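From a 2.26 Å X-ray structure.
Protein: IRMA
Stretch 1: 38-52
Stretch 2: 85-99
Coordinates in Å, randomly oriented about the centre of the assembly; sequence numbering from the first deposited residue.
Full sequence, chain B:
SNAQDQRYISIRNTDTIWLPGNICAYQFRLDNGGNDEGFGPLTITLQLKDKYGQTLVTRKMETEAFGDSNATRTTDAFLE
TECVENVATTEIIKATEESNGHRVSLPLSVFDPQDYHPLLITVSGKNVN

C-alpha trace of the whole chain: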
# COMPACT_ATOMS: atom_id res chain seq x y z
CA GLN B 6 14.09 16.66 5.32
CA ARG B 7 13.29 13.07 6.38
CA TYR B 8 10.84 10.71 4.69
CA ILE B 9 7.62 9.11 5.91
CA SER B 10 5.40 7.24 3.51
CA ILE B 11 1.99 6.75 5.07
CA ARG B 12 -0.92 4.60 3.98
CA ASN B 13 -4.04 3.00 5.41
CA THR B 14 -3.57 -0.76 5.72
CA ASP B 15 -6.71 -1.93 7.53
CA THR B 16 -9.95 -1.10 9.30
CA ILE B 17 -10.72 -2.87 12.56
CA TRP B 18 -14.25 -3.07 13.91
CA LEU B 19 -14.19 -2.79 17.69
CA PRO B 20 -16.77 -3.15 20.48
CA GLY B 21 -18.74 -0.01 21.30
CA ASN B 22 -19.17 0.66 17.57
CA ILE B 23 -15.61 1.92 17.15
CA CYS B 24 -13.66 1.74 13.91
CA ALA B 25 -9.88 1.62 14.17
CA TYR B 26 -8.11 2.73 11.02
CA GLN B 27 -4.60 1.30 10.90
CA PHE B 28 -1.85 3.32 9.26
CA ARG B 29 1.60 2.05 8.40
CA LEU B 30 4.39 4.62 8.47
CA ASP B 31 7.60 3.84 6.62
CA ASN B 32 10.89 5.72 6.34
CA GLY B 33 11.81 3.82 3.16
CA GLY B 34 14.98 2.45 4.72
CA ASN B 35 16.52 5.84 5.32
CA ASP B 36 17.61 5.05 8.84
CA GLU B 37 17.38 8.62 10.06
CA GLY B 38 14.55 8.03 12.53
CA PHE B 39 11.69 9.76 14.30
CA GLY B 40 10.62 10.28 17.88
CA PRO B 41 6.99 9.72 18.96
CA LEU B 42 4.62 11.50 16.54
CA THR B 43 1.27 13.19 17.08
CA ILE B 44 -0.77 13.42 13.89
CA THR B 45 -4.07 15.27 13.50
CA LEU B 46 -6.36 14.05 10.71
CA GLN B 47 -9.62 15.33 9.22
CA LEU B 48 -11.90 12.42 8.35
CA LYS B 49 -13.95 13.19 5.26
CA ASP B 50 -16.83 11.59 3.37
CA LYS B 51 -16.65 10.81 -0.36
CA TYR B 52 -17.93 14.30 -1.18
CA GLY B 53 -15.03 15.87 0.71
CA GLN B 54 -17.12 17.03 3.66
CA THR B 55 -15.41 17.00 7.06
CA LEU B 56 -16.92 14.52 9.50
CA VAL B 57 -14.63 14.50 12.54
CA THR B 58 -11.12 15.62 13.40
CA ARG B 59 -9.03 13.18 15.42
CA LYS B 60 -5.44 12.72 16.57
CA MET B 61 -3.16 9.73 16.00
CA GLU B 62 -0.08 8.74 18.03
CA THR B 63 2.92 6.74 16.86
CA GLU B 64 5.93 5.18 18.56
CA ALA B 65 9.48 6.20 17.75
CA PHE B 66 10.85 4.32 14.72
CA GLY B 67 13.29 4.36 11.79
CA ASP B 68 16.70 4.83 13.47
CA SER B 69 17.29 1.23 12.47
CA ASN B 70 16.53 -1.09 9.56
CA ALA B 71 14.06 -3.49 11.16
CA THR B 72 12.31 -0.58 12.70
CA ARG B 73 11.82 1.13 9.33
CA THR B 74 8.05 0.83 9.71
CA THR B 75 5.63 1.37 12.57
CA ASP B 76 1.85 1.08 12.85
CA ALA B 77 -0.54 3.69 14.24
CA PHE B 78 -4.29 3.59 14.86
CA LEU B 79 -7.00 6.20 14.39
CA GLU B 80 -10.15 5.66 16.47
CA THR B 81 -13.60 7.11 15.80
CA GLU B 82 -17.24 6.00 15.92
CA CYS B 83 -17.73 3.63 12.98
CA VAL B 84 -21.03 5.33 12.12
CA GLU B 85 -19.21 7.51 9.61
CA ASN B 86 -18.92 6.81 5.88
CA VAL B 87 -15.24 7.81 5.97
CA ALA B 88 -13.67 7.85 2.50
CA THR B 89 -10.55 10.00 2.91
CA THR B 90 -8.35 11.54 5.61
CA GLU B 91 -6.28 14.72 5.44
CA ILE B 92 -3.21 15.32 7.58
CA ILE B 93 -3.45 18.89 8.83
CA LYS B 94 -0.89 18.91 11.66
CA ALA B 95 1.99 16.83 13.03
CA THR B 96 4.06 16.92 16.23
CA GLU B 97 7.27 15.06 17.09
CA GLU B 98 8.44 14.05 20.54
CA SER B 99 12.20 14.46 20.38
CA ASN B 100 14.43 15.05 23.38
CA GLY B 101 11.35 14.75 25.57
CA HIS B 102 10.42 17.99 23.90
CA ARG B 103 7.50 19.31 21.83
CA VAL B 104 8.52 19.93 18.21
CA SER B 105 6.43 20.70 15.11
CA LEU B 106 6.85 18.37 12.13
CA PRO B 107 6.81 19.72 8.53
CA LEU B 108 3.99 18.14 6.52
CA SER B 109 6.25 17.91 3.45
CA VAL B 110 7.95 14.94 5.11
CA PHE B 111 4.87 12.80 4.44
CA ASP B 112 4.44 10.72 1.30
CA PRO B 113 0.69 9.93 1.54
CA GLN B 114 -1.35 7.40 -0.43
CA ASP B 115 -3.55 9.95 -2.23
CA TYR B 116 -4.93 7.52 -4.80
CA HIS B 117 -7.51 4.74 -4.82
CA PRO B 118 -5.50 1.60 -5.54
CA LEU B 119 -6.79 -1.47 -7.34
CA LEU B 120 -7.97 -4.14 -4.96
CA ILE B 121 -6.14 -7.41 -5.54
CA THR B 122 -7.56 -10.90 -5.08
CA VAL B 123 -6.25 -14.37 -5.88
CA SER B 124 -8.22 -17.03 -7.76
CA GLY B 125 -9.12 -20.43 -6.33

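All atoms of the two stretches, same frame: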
# COMPACT_ATOMS: atom_id res chain seq x y z
N GLY B 38 15.86 8.30 11.94
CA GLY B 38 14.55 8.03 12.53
C GLY B 38 13.68 9.18 13.00
O GLY B 38 13.92 10.34 12.68
N PHE B 39 12.65 8.82 13.76
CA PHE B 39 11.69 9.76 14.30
C PHE B 39 11.36 9.42 15.74
O PHE B 39 11.29 8.24 16.10
CB PHE B 39 10.40 9.76 13.49
CG PHE B 39 10.46 10.58 12.24
CD1 PHE B 39 10.13 11.92 12.28
CD2 PHE B 39 10.84 10.02 11.03
CE1 PHE B 39 10.17 12.70 11.14
CE2 PHE B 39 10.89 10.79 9.88
CZ PHE B 39 10.55 12.14 9.94
N GLY B 40 11.19 10.45 16.56
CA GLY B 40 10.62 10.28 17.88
C GLY B 40 9.13 10.08 17.76
O GLY B 40 8.59 10.14 16.66
N PRO B 41 8.45 9.82 18.89
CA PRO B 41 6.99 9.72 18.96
C PRO B 41 6.28 10.85 18.21
O PRO B 41 6.58 12.02 18.43
CB PRO B 41 6.70 9.79 20.46
CG PRO B 41 7.92 9.24 21.10
CD PRO B 41 9.08 9.59 20.20
N LEU B 42 5.35 10.50 17.32
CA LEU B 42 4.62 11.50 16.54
C LEU B 42 3.17 11.68 16.98
O LEU B 42 2.51 10.73 17.39
CB LEU B 42 4.65 11.14 15.05
CG LEU B 42 6.03 11.06 14.40
CD1 LEU B 42 5.90 10.65 12.94
CD2 LEU B 42 6.75 12.39 14.52
N THR B 43 2.68 12.91 16.89
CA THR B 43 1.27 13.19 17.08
C THR B 43 0.67 13.77 15.80
O THR B 43 1.01 14.88 15.40
CB THR B 43 1.03 14.18 18.23
OG1 THR B 43 1.49 13.60 19.46
CG2 THR B 43 -0.45 14.50 18.36
N ILE B 44 -0.23 13.02 15.18
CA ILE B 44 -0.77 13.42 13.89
C ILE B 44 -2.27 13.69 13.96
O ILE B 44 -3.04 12.86 14.42
CB ILE B 44 -0.49 12.35 12.82
CG1 ILE B 44 1.00 12.00 12.79
CG2 ILE B 44 -0.97 12.82 11.46
CD1 ILE B 44 1.36 10.89 11.84
N THR B 45 -2.67 14.88 13.51
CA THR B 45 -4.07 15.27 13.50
C THR B 45 -4.68 15.14 12.10
O THR B 45 -4.21 15.76 11.15
CB THR B 45 -4.25 16.72 13.99
OG1 THR B 45 -3.69 16.85 15.30
CG2 THR B 45 -5.72 17.08 14.04
N LEU B 46 -5.74 14.34 12.00
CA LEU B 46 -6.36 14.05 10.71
C LEU B 46 -7.83 14.49 10.64
O LEU B 46 -8.59 14.26 11.58
CB LEU B 46 -6.26 12.56 10.39
CG LEU B 46 -4.86 11.97 10.22
CD1 LEU B 46 -4.32 11.48 11.57
CD2 LEU B 46 -4.87 10.85 9.20
N GLN B 47 -8.21 15.12 9.54
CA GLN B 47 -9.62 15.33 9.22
C GLN B 47 -10.19 14.14 8.47
O GLN B 47 -9.71 13.79 7.39
CB GLN B 47 -9.82 16.60 8.38
CG GLN B 47 -9.85 17.90 9.16
CD GLN B 47 -10.06 19.10 8.26
OE1 GLN B 47 -9.79 19.04 7.06
NE2 GLN B 47 -10.56 20.19 8.83
N LEU B 48 -11.21 13.51 9.03
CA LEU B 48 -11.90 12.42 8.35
C LEU B 48 -13.01 12.99 7.49
O LEU B 48 -13.83 13.78 7.96
CB LEU B 48 -12.45 11.38 9.33
CG LEU B 48 -11.46 10.41 10.00
CD1 LEU B 48 -10.41 11.13 10.83
CD2 LEU B 48 -12.19 9.39 10.84
N LYS B 49 -13.05 12.59 6.22
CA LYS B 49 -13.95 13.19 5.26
C LYS B 49 -14.80 12.13 4.58
O LYS B 49 -14.38 10.98 4.44
CB LYS B 49 -13.14 13.96 4.21
CG LYS B 49 -12.37 15.14 4.78
CD LYS B 49 -11.56 15.86 3.71
CE LYS B 49 -10.92 17.11 4.26
NZ LYS B 49 -10.33 17.95 3.19
N ASP B 50 -16.01 12.50 4.17
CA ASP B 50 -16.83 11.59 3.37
C ASP B 50 -16.35 11.61 1.92
O ASP B 50 -15.35 12.25 1.60
CB ASP B 50 -18.32 11.92 3.50
CG ASP B 50 -18.68 13.33 3.02
OD1 ASP B 50 -17.97 13.90 2.17
OD2 ASP B 50 -19.68 13.87 3.52
N LYS B 51 -17.07 10.92 1.03
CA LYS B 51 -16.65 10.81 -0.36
C LYS B 51 -16.81 12.13 -1.10
O LYS B 51 -16.18 12.36 -2.13
CB LYS B 51 -17.43 9.71 -1.07
CG LYS B 51 -18.94 9.91 -1.08
CD LYS B 51 -19.62 8.77 -1.83
CE LYS B 51 -21.06 8.58 -1.37
NZ LYS B 51 -21.77 7.59 -2.22
N TYR B 52 -17.68 13.00 -0.58
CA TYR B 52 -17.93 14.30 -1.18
C TYR B 52 -16.86 15.32 -0.78
O TYR B 52 -16.76 16.39 -1.38
CB TYR B 52 -19.32 14.79 -0.79
CG TYR B 52 -20.41 13.85 -1.24
CD1 TYR B 52 -20.43 13.33 -2.52
CD2 TYR B 52 -21.42 13.45 -0.36
CE1 TYR B 52 -21.42 12.46 -2.93
CE2 TYR B 52 -22.41 12.58 -0.76
CZ TYR B 52 -22.40 12.08 -2.05
OH TYR B 52 -23.39 11.21 -2.46
N GLU B 85 -19.55 6.56 10.65
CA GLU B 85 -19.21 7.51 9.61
C GLU B 85 -18.71 6.88 8.33
O GLU B 85 -17.77 6.08 8.34
N ASN B 86 -19.34 7.24 7.21
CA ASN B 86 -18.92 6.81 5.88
C ASN B 86 -17.62 7.49 5.46
O ASN B 86 -17.58 8.20 4.46
CB ASN B 86 -20.02 7.12 4.87
CG ASN B 86 -20.76 8.40 5.20
OD1 ASN B 86 -20.70 8.89 6.33
ND2 ASN B 86 -21.45 8.97 4.21
N VAL B 87 -16.57 7.27 6.24
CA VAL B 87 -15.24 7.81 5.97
C VAL B 87 -14.63 7.29 4.66
O VAL B 87 -14.47 6.09 4.48
CB VAL B 87 -14.26 7.49 7.11
CG1 VAL B 87 -12.92 8.19 6.88
CG2 VAL B 87 -14.87 7.84 8.45
N ALA B 88 -14.27 8.22 3.78
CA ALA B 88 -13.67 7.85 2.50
C ALA B 88 -12.21 8.29 2.41
O ALA B 88 -11.37 7.58 1.85
CB ALA B 88 -14.47 8.44 1.34
N THR B 89 -11.91 9.47 2.95
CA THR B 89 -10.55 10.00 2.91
C THR B 89 -10.17 10.64 4.24
O THR B 89 -11.03 10.97 5.05
CB THR B 89 -10.34 11.05 1.78
OG1 THR B 89 -10.98 12.29 2.14
CG2 THR B 89 -10.90 10.57 0.45
N THR B 90 -8.87 10.82 4.45
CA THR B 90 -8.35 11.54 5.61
C THR B 90 -7.30 12.55 5.15
O THR B 90 -6.53 12.27 4.24
CB THR B 90 -7.73 10.60 6.67
OG1 THR B 90 -6.66 9.85 6.08
CG2 THR B 90 -8.77 9.64 7.22
N GLU B 91 -7.28 13.72 5.78
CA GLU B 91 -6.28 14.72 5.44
C GLU B 91 -5.45 15.09 6.66
O GLU B 91 -5.98 15.48 7.70
CB GLU B 91 -6.94 15.97 4.86
CG GLU B 91 -5.98 17.12 4.61
CD GLU B 91 -6.54 18.17 3.68
OE1 GLU B 91 -6.88 17.83 2.53
OE2 GLU B 91 -6.64 19.34 4.10
N ILE B 92 -4.13 14.95 6.52
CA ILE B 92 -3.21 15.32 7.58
C ILE B 92 -3.09 16.83 7.61
O ILE B 92 -2.67 17.44 6.63
CB ILE B 92 -1.83 14.68 7.39
CG1 ILE B 92 -1.95 13.16 7.26
CG2 ILE B 92 -0.90 15.06 8.54
CD1 ILE B 92 -0.66 12.47 6.91
N ILE B 93 -3.46 17.44 8.73
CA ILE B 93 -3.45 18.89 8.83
C ILE B 93 -2.42 19.41 9.83
O ILE B 93 -2.08 20.59 9.82
CB ILE B 93 -4.83 19.44 9.24
CG1 ILE B 93 -5.22 18.92 10.63
CG2 ILE B 93 -5.88 19.04 8.21
CD1 ILE B 93 -6.47 19.55 11.19
N LYS B 94 -1.92 18.52 10.69
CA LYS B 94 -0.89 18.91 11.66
C LYS B 94 -0.11 17.70 12.15
O LYS B 94 -0.64 16.59 12.20
CB LYS B 94 -1.53 19.66 12.82
CG LYS B 94 -0.96 21.05 13.03
CD LYS B 94 -1.94 21.96 13.75
CE LYS B 94 -2.96 22.54 12.77
NZ LYS B 94 -3.33 23.96 13.06
N ALA B 95 1.15 17.91 12.50
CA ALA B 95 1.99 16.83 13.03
C ALA B 95 3.02 17.32 14.06
O ALA B 95 3.67 18.35 13.86
CB ALA B 95 2.69 16.11 11.89
N THR B 96 3.17 16.56 15.14
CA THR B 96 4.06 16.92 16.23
C THR B 96 5.01 15.77 16.57
O THR B 96 4.59 14.61 16.59
CB THR B 96 3.26 17.31 17.50
OG1 THR B 96 2.50 18.50 17.23
CG2 THR B 96 4.19 17.56 18.68
N GLU B 97 6.27 16.09 16.82
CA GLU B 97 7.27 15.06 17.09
C GLU B 97 7.84 15.16 18.50
O GLU B 97 8.31 16.21 18.92
CB GLU B 97 8.41 15.16 16.08
CG GLU B 97 9.52 14.14 16.29
CD GLU B 97 10.68 14.34 15.32
OE1 GLU B 97 10.80 15.45 14.76
OE2 GLU B 97 11.45 13.38 15.11
N GLU B 98 7.78 14.06 19.25
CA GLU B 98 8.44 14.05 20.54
C GLU B 98 9.90 13.65 20.38
O GLU B 98 10.22 12.48 20.14
N SER B 99 10.77 14.64 20.51
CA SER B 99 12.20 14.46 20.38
C SER B 99 12.79 15.12 21.59
O SER B 99 12.36 16.22 21.95
O HOH W 1 -18.71 8.80 2.30

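The two stretches are neighbouring antiparallel strands of one sheet, joined by a ladder of backbone hydrogen bonds that a beta bulge interrupts once, with a largely apolar face on one side and a mostly polar one on the other. The strand axes run at 170° and approach to 4.4 Å. The contact buries 1177 Å², both sides summed.

The ladder begins with Glu98 N to Pro41 O at 2.5 Å. Proline has no amide hydrogen, so Pro41 N offers nothing in return. Thr43 and Thr96 form a two-way pair: Thr43 N donates to Thr96 O at 2.6 Å, and Thr96 N to Thr43 O at 2.7 Å. Next, Thr45 N donates to Lys94 O at 3.0 Å, but Thr45 O accepts from Ile93 N, also at 3.0 Å. This is the bulge. The register shifts by one between Thr45 and Leu46, and Ile93 is the extra residue. Its CB points sideways, yet its CD1 reaches Thr45 CG2 at 3.8 Å.

Regular pairing resumes at Gln47 and Glu91, where Gln47 N to Glu91 O and Glu91 N to Gln47 O both measure 2.9 Å. Lys49 N then donates to Thr89 O at 2.8 Å. Lys49 O accepts twice, from Ala88 N at 2.8 Å and from Thr89 N at 3.3 Å. Beyond this, one water accepts from Lys51 N at 3.0 Å and donates to Asn86 O at 2.5 Å.

Leu42, Ile44, Leu46 and Leu48 share a buried face with Thr90, Ile92, Ala95 and Glu97. Branched apolar side chains fill it: Ile44 CG2 meets Ile92 CG2 at 3.7 Å, and Leu46 CD2 lies 4.2 Å from Ile92 CG1. Leu48 CD2 packs against Val87 CG2 at 3.9 Å. Glu97 is the charged member of this face. Its extended side chain brings OE2 to Gly40 N, a hydrogen bond of 3.3 Å, and its carboxylate has further partners elsewhere in the structure. Gly40 suits its place because a CB there would clash with Glu98 O.

The other face carries Thr43, Thr45, Gln47 and Lys49 opposite Thr96, Lys94, Glu91 and Thr89. These residues are partly or fully exposed, which suits their polar groups. Lys49, with chi2 to chi4 all t, extends to Glu91, and NZ forms a salt bridge with OE1 at 3.5 Å. The threonines Thr43 and Thr96 sit side by side, CB to CB at 3.9 Å.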